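Local coordinates for protein Zn-dependent hydrolase of metallo-beta-lactamase superfamily TM0207 (Thermotoga maritima, PDB 1VJN) that probably acts as a zinc-dependent hydrolase of the metallo-beta-lactamase superfamily, at residues V86-V91 against I107-E112; K117-G122 against E134-I139. One frame throughout, in Å; residues are numbered along the deposited sequence.

Contact 1. Residues V86-V91 against I107-E112; sequences VKIKGV and IVFVFE
With CG anti to the backbone N (chi1 -176°) and an extended chain beyond it, E112 runs alongside K87, whose CG is instead anti to the carbonyl carbon and whose chain bends at chi3 (52°). As a hydrogen-bonded pair the two leave the same face of the sheet and from there run side by side, and the lysine tip curls over the carboxylate: CE of K87 lies 3.5 Å from OE1 of E112, and the salt bridge from NZ to that oxygen is long. The better partner of this carboxylate is K117, which reaches OE2 from the next strand.

The backbones form an antiparallel ladder, the local axes running at 159°. K87, K89 and V91 make hydrogen-bonded pairs with E112, V110 and V108. The shortest single bond is V110 N to K89 O, 2.7 Å and in the plane of the carbonyl; the weakest is K87 N to E112 O, 3.4 Å, at the K87 end. Alternate carbonyls also receive CA-H groups, as from I88 CA to V110 O at 3.3 Å.

On the I88 face, CG1 of I88 rests 3.7 Å from CD1 of F111. Further along, G90 lets the F109 ring come close over the main chain, with CD1 of F109 3.7 Å from CA of G90. I107 CG2 covers one ring face off-centre, 3.5 Å above the plane.

This is the hairpin of strands 86-95 and 105-113 within the mixed sheet of the superfamily's αββα sandwich. The I88, F109 and F111 face packs on strand 52-54 of the second sheet; the V91, V108 and V110 face meets helix 130-136, where K89 NZ bonds to the carbonyl of E135, while strands 79-83 and 116-120 flank the pair.

Contact 2. Residues K117-G122 against E134-I139; sequences KVCHLG and EEIGEI
I139 loses more surface to this contact than any other residue, and all three carbons beyond its CB are engaged. Its CG1 is anti to the carbonyl carbon and sits 3.7 Å from CB of C119, while CG2 and CD1 touch the same carbon from either branch, CG2 at 3.8 Å and CD1 of I139 at 3.9 Å from C119 CB. The isoleucine thus lies across the cysteine methylene, and its CG2 also reaches the K117 carbonyl oxygen.

C119 turns its CB toward the 134-139 segment. Its first torsion (chi1 -173°) carries SG anti to the backbone N, up to CG2 of I136, at 4.0 Å. The sulfur therefore meets the I136 methyl, an apolar contact, while CB is covered by CG1, CG2 and CD1 of I139.

The geometry belongs to a beta-alpha-beta unit, in which strand 116-120 leads through helix 130-136 to the parallel strand 141-145. I136 is the last helical residue; G137, with positive phi (78°), breaks the helix, and the chain then descends through E138 and I139 to run beside strand 116-120. No hydrogen bond links the two segments themselves. The backbone of K117 instead bonds to D140 and V141, where the sheet pairing with the next strand begins.

At the end of strand 116-120, ND1 of H120 accepts the backbone N-H of G122 at 3.1 Å, from a direction tilted out of the ring plane, and NE2 bonds to the carbonyl of A21, a pairing consistent with a proton on NE2.

K117 contributes its aliphatic length. CD of K117 passes 3.4 Å from the carbonyl oxygen of E138, after which the chain bends at chi4 (84°) and leads the amine away toward E112 on the neighbouring strand.

Overall arrangement
The two contacts lie in series along the chain, their centres about 7 Å apart, and meet along the neighbouring strands 105-113 and 116-120. From the turn end inward they are tied by a salt bridge from K117 NZ to E112 OE2 (2.7 Å), a probable hydrogen bond from F111 N to V118 O (2.7 Å) and packing of V108 CG1 on C119 SG (3.5 Å). Contact 1 pairs two adjacent strands of the sheet; contact 2 joins the next strand to the end of helix 130-136, on the face that carries V108 and V110. In superfamily relatives the loop after the strand equivalent to 116-120 supplies a metal-binding aspartate, so the G122 end probably leads toward the active site.

Contact 1. Residues V86-V91 against I107-E112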
ATOM      1  N   VAL A  86       9.923  -5.861  13.036  1.00 43.36           N
ATOM      2  CA  VAL A  86       8.748  -5.907  12.145  1.00 39.11           C
ATOM      3  C   VAL A  86       8.944  -7.075  11.195  1.00 32.60           C
ATOM      4  O   VAL A  86      10.024  -7.234  10.629  1.00 31.49           O
ATOM      5  CB  VAL A  86       8.535  -4.573  11.396  1.00 41.22           C
ATOM      6  CG1 VAL A  86       7.522  -4.699  10.267  1.00 38.52           C
ATOM      7  CG2 VAL A  86       8.054  -3.503  12.387  1.00 44.44           C
ATOM      8  N   LYS A  87       7.914  -7.916  11.082  1.00 28.50           N
ATOM      9  CA  LYS A  87       7.882  -9.004  10.106  1.00 26.80           C
ATOM     10  C   LYS A  87       7.396  -8.460   8.749  1.00 24.42           C
ATOM     11  O   LYS A  87       6.334  -7.820   8.652  1.00 20.73           O
ATOM     12  CB  LYS A  87       6.963 -10.133  10.571  1.00 28.70           C
ATOM     13  CG  LYS A  87       7.539 -11.011  11.672  1.00 34.90           C
ATOM     14  CD  LYS A  87       6.450 -11.718  12.510  1.00 44.06           C
ATOM     15  CE  LYS A  87       5.406 -12.498  11.638  1.00 51.04           C
ATOM     16  NZ  LYS A  87       4.590 -13.508  12.433  1.00 51.40           N
ATOM     17  N   ILE A  88       8.196  -8.677   7.718  1.00 21.21           N
ATOM     18  CA  ILE A  88       7.829  -8.290   6.382  1.00 19.94           C
ATOM     19  C   ILE A  88       7.860  -9.472   5.446  1.00 19.11           C
ATOM     20  O   ILE A  88       8.786 -10.307   5.475  1.00 20.36           O
ATOM     21  CB  ILE A  88       8.778  -7.225   5.845  1.00 19.96           C
ATOM     22  CG1 ILE A  88       8.795  -5.984   6.757  1.00 26.44           C
ATOM     23  CG2 ILE A  88       8.384  -6.846   4.484  1.00 18.89           C
ATOM     24  CD1 ILE A  88      10.120  -5.324   6.794  1.00 30.38           C
ATOM     25  N   LYS A  89       6.885  -9.495   4.567  1.00 20.05           N
ATOM     26  CA  LYS A  89       6.739 -10.563   3.624  1.00 22.27           C
ATOM     27  C   LYS A  89       6.485  -9.990   2.248  1.00 20.08           C
ATOM     28  O   LYS A  89       5.601  -9.154   2.084  1.00 18.98           O
ATOM     29  CB  LYS A  89       5.584 -11.460   4.073  1.00 24.45           C
ATOM     30  CG  LYS A  89       5.318 -12.641   3.128  1.00 33.73           C
ATOM     31  CD  LYS A  89       4.263 -13.632   3.663  1.00 31.89           C
ATOM     32  CE  LYS A  89       4.425 -14.968   2.934  1.00 43.73           C
ATOM     33  NZ  LYS A  89       3.427 -16.057   3.312  1.00 42.95           N
ATOM     34  N   GLY A  90       7.248 -10.451   1.262  1.00 19.76           N
ATOM     35  CA  GLY A  90       7.090 -10.076  -0.138  1.00 18.03           C
ATOM     36  C   GLY A  90       6.519 -11.212  -0.964  1.00 20.31           C
ATOM     37  O   GLY A  90       7.031 -12.341  -0.907  1.00 16.88           O
ATOM     38  N   VAL A  91       5.484 -10.915  -1.748  1.00 17.79           N
ATOM     39  CA  VAL A  91       4.764 -11.965  -2.529  1.00 20.97           C
ATOM     40  C   VAL A  91       4.724 -11.478  -3.959  1.00 19.24           C
ATOM     41  O   VAL A  91       4.234 -10.409  -4.199  1.00 19.98           O
ATOM     42  CB  VAL A  91       3.327 -12.187  -1.959  1.00 21.16           C
ATOM     43  CG1 VAL A  91       2.497 -13.097  -2.809  1.00 22.86           C
ATOM     44  CG2 VAL A  91       3.400 -12.711  -0.558  1.00 23.35           C
ATOM     45  N   ILE A 107       5.816  -6.889  -6.612  1.00 19.53           N
ATOM     46  CA  ILE A 107       5.870  -7.513  -5.327  1.00 17.95           C
ATOM     47  C   ILE A 107       4.940  -6.756  -4.388  1.00 16.97           C
ATOM     48  O   ILE A 107       5.085  -5.578  -4.198  1.00 18.09           O
ATOM     49  CB  ILE A 107       7.265  -7.513  -4.793  1.00 16.44           C
ATOM     50  CG1 ILE A 107       8.225  -8.172  -5.793  1.00 22.45           C
ATOM     51  CG2 ILE A 107       7.333  -8.291  -3.442  1.00 19.43           C
ATOM     52  CD1 ILE A 107       9.646  -8.046  -5.430  1.00 33.10           C
ATOM     53  N   VAL A 108       4.005  -7.516  -3.824  1.00 19.57           N
ATOM     54  CA  VAL A 108       3.103  -7.127  -2.755  1.00 21.18           C
ATOM     55  C   VAL A 108       3.862  -7.336  -1.447  1.00 17.51           C
ATOM     56  O   VAL A 108       4.473  -8.388  -1.224  1.00 18.72           O
ATOM     57  CB  VAL A 108       1.863  -8.066  -2.781  1.00 19.11           C
ATOM     58  CG1 VAL A 108       1.049  -7.922  -1.576  1.00 22.10           C
ATOM     59  CG2 VAL A 108       1.056  -7.862  -4.069  1.00 16.84           C
ATOM     60  N   PHE A 109       3.860  -6.337  -0.588  1.00 17.53           N
ATOM     61  CA  PHE A 109       4.496  -6.469   0.716  1.00 15.60           C
ATOM     62  C   PHE A 109       3.493  -6.455   1.819  1.00 16.84           C
ATOM     63  O   PHE A 109       2.546  -5.679   1.797  1.00 17.87           O
ATOM     64  CB  PHE A 109       5.518  -5.324   0.910  1.00 15.90           C
ATOM     65  CG  PHE A 109       6.770  -5.541   0.124  1.00 17.27           C
ATOM     66  CD1 PHE A 109       7.699  -6.465   0.558  1.00 14.18           C
ATOM     67  CD2 PHE A 109       7.025  -4.854  -1.051  1.00 20.39           C
ATOM     68  CE1 PHE A 109       8.818  -6.701  -0.157  1.00 21.72           C
ATOM     69  CE2 PHE A 109       8.175  -5.115  -1.766  1.00 18.99           C
ATOM     70  CZ  PHE A 109       9.054  -6.004  -1.330  1.00 18.57           C
ATOM     71  N   VAL A 110       3.703  -7.301   2.807  1.00 18.56           N
ATOM     72  CA  VAL A 110       2.851  -7.339   3.950  1.00 18.11           C
ATOM     73  C   VAL A 110       3.696  -6.987   5.191  1.00 19.14           C
ATOM     74  O   VAL A 110       4.741  -7.564   5.424  1.00 19.65           O
ATOM     75  CB  VAL A 110       2.215  -8.711   4.089  1.00 22.71           C
ATOM     76  CG1 VAL A 110       1.274  -8.747   5.264  1.00 15.70           C
ATOM     77  CG2 VAL A 110       1.443  -9.068   2.826  1.00 20.81           C
ATOM     78  N   PHE A 111       3.223  -6.045   5.972  1.00 17.78           N
ATOM     79  CA  PHE A 111       3.908  -5.611   7.194  1.00 21.94           C
ATOM     80  C   PHE A 111       3.056  -6.006   8.401  1.00 26.32           C
ATOM     81  O   PHE A 111       1.854  -5.699   8.475  1.00 23.92           O
ATOM     82  CB  PHE A 111       4.144  -4.109   7.161  1.00 20.36           C
ATOM     83  CG  PHE A 111       4.713  -3.644   5.865  1.00 23.95           C
ATOM     84  CD1 PHE A 111       6.078  -3.707   5.636  1.00 28.27           C
ATOM     85  CD2 PHE A 111       3.895  -3.169   4.868  1.00 22.45           C
ATOM     86  CE1 PHE A 111       6.607  -3.297   4.456  1.00 28.13           C
ATOM     87  CE2 PHE A 111       4.424  -2.766   3.671  1.00 24.80           C
ATOM     88  CZ  PHE A 111       5.770  -2.839   3.454  1.00 21.17           C
ATOM     89  N   GLU A 112       3.680  -6.704   9.334  1.00 28.29           N
ATOM     90  CA  GLU A 112       2.982  -7.216  10.504  1.00 35.68           C
ATOM     91  C   GLU A 112       3.615  -6.559  11.706  1.00 36.56           C
ATOM     92  O   GLU A 112       4.799  -6.753  11.960  1.00 34.12           O
ATOM     93  CB  GLU A 112       3.088  -8.742  10.562  1.00 35.41           C
ATOM     94  CG  GLU A 112       2.304  -9.397  11.695  1.00 44.78           C
ATOM     95  CD  GLU A 112       1.959 -10.874  11.440  1.00 43.85           C
ATOM     96  OE1 GLU A 112       2.320 -11.439  10.378  1.00 62.30           O
ATOM     97  OE2 GLU A 112       1.295 -11.485  12.312  1.00 64.01           O
TER

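Contact 2. Residues K117-G122 against E134-I139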
ATOM      1  N   LYS A 117      -1.856  -5.906  10.482  1.00 25.23           N
ATOM      2  CA  LYS A 117      -1.253  -6.322   9.228  1.00 22.61           C
ATOM      3  C   LYS A 117      -1.618  -5.321   8.146  1.00 20.91           C
ATOM      4  O   LYS A 117      -2.797  -5.053   7.863  1.00 22.29           O
ATOM      5  CB  LYS A 117      -1.706  -7.732   8.793  1.00 23.99           C
ATOM      6  CG  LYS A 117      -1.027  -8.875   9.523  1.00 27.47           C
ATOM      7  CD  LYS A 117      -1.912 -10.097   9.493  1.00 38.56           C
ATOM      8  CE  LYS A 117      -1.203 -11.336   9.993  1.00 44.12           C
ATOM      9  NZ  LYS A 117      -1.248 -11.415  11.492  1.00 51.58           N
ATOM     10  N   VAL A 118      -0.585  -4.756   7.546  1.00 17.43           N
ATOM     11  CA  VAL A 118      -0.735  -3.754   6.517  1.00 17.63           C
ATOM     12  C   VAL A 118      -0.230  -4.358   5.239  1.00 17.38           C
ATOM     13  O   VAL A 118       0.819  -5.028   5.249  1.00 18.05           O
ATOM     14  CB  VAL A 118       0.073  -2.483   6.857  1.00 20.17           C
ATOM     15  CG1 VAL A 118      -0.126  -1.411   5.772  1.00 20.42           C
ATOM     16  CG2 VAL A 118      -0.326  -1.946   8.234  1.00 24.63           C
ATOM     17  N   CYS A 119      -0.967  -4.134   4.151  1.00 19.28           N
ATOM     18  CA  CYS A 119      -0.619  -4.643   2.812  1.00 20.28           C
ATOM     19  C   CYS A 119      -0.560  -3.560   1.743  1.00 18.16           C
ATOM     20  O   CYS A 119      -1.537  -2.897   1.449  1.00 18.55           O
ATOM     21  CB  CYS A 119      -1.623  -5.724   2.347  1.00 23.95           C
ATOM     22  SG  CYS A 119      -1.188  -6.559   0.801  1.00 22.60           S
ATOM     23  N   HIS A 120       0.581  -3.477   1.078  1.00 16.95           N
ATOM     24  CA  HIS A 120       0.739  -2.596  -0.058  1.00 16.79           C
ATOM     25  C   HIS A 120       0.734  -3.460  -1.296  1.00 17.73           C
ATOM     26  O   HIS A 120       1.652  -4.257  -1.540  1.00 15.52           O
ATOM     27  CB  HIS A 120       2.072  -1.882   0.056  1.00 17.93           C
ATOM     28  CG  HIS A 120       2.303  -0.817  -0.964  1.00 22.59           C
ATOM     29  ND1 HIS A 120       2.545  -1.092  -2.294  1.00 18.48           N
ATOM     30  CD2 HIS A 120       2.442   0.521  -0.820  1.00 17.41           C
ATOM     31  CE1 HIS A 120       2.758   0.046  -2.931  1.00 30.43           C
ATOM     32  NE2 HIS A 120       2.741   1.037  -2.052  1.00 22.65           N
ATOM     33  N   LEU A 121      -0.254  -3.259  -2.141  1.00 16.59           N
ATOM     34  CA  LEU A 121      -0.402  -4.141  -3.281  1.00 17.14           C
ATOM     35  C   LEU A 121       0.431  -3.808  -4.530  1.00 20.42           C
ATOM     36  O   LEU A 121       0.401  -4.565  -5.497  1.00 22.38           O
ATOM     37  CB  LEU A 121      -1.870  -4.268  -3.617  1.00 17.23           C
ATOM     38  CG  LEU A 121      -2.727  -5.162  -2.675  1.00 14.37           C
ATOM     39  CD1 LEU A 121      -4.192  -5.006  -3.057  1.00 17.46           C
ATOM     40  CD2 LEU A 121      -2.324  -6.655  -2.671  1.00 20.35           C
ATOM     41  N   GLY A 122       1.164  -2.705  -4.518  1.00 19.66           N
ATOM     42  CA  GLY A 122       2.010  -2.321  -5.634  1.00 22.08           C
ATOM     43  C   GLY A 122       1.110  -1.884  -6.799  1.00 21.13           C
ATOM     44  O   GLY A 122       0.132  -1.198  -6.605  1.00 23.58           O
ATOM     45  N   GLU A 134      -3.795 -16.890  -0.136  1.00 20.13           N
ATOM     46  CA  GLU A 134      -3.409 -17.805   0.946  1.00 20.83           C
ATOM     47  C   GLU A 134      -2.108 -17.354   1.618  1.00 21.86           C
ATOM     48  O   GLU A 134      -2.003 -17.330   2.837  1.00 15.21           O
ATOM     49  CB  GLU A 134      -3.264 -19.207   0.379  1.00 21.88           C
ATOM     50  CG  GLU A 134      -2.919 -20.294   1.378  1.00 20.54           C
ATOM     51  CD  GLU A 134      -2.931 -21.693   0.744  1.00 25.24           C
ATOM     52  OE1 GLU A 134      -2.734 -21.830  -0.492  1.00 27.21           O
ATOM     53  OE2 GLU A 134      -3.146 -22.669   1.484  1.00 29.34           O
ATOM     54  N   GLU A 135      -1.149 -16.949   0.799  1.00 24.96           N
ATOM     55  CA  GLU A 135       0.119 -16.386   1.247  1.00 27.38           C
ATOM     56  C   GLU A 135      -0.045 -14.997   1.870  1.00 25.82           C
ATOM     57  O   GLU A 135       0.645 -14.681   2.809  1.00 23.83           O
ATOM     58  CB  GLU A 135       1.072 -16.284   0.043  1.00 25.81           C
ATOM     59  CG  GLU A 135       2.552 -16.184   0.376  1.00 38.30           C
ATOM     60  CD  GLU A 135       3.503 -16.545  -0.801  1.00 41.13           C
ATOM     61  OE1 GLU A 135       3.008 -16.889  -1.926  1.00 56.09           O
ATOM     62  OE2 GLU A 135       4.757 -16.468  -0.602  1.00 45.32           O
ATOM     63  N   ILE A 136      -0.923 -14.141   1.354  1.00 24.75           N
ATOM     64  CA  ILE A 136      -1.046 -12.812   1.965  1.00 22.16           C
ATOM     65  C   ILE A 136      -1.790 -12.886   3.316  1.00 23.20           C
ATOM     66  O   ILE A 136      -1.372 -12.261   4.297  1.00 24.76           O
ATOM     67  CB  ILE A 136      -1.649 -11.781   0.980  1.00 22.98           C
ATOM     68  CG1 ILE A 136      -0.663 -11.548  -0.165  1.00 17.41           C
ATOM     69  CG2 ILE A 136      -1.965 -10.424   1.694  1.00 19.38           C
ATOM     70  CD1 ILE A 136      -1.303 -10.961  -1.332  1.00 22.46           C
ATOM     71  N   GLY A 137      -2.864 -13.661   3.373  1.00 23.74           N
ATOM     72  CA  GLY A 137      -3.686 -13.789   4.585  1.00 21.50           C
ATOM     73  C   GLY A 137      -4.630 -12.625   4.819  1.00 20.36           C
ATOM     74  O   GLY A 137      -4.690 -11.711   4.004  1.00 21.72           O
ATOM     75  N   GLU A 138      -5.367 -12.639   5.940  1.00 19.59           N
ATOM     76  CA  GLU A 138      -6.242 -11.516   6.289  1.00 20.66           C
ATOM     77  C   GLU A 138      -5.453 -10.235   6.532  1.00 19.83           C
ATOM     78  O   GLU A 138      -4.416 -10.271   7.141  1.00 23.64           O
ATOM     79  CB  GLU A 138      -7.156 -11.865   7.460  1.00 21.41           C
ATOM     80  CG  GLU A 138      -8.028 -13.063   7.106  1.00 32.49           C
ATOM     81  CD  GLU A 138      -9.412 -12.994   7.713  1.00 41.94           C
ATOM     82  OE1 GLU A 138      -9.540 -12.505   8.864  1.00 43.63           O
ATOM     83  OE2 GLU A 138     -10.364 -13.432   7.019  1.00 47.02           O
ATOM     84  N   ILE A 139      -5.933  -9.123   5.976  1.00 22.97           N
ATOM     85  CA  ILE A 139      -5.281  -7.823   6.061  1.00 20.00           C
ATOM     86  C   ILE A 139      -6.146  -6.861   6.895  1.00 20.85           C
ATOM     87  O   ILE A 139      -7.365  -6.841   6.773  1.00 18.87           O
ATOM     88  CB  ILE A 139      -5.048  -7.284   4.637  1.00 23.22           C
ATOM     89  CG1 ILE A 139      -3.986  -8.150   3.927  1.00 21.04           C
ATOM     90  CG2 ILE A 139      -4.615  -5.862   4.654  1.00 23.42           C
ATOM     91  CD1 ILE A 139      -2.769  -8.513   4.798  1.00 19.69           C
TER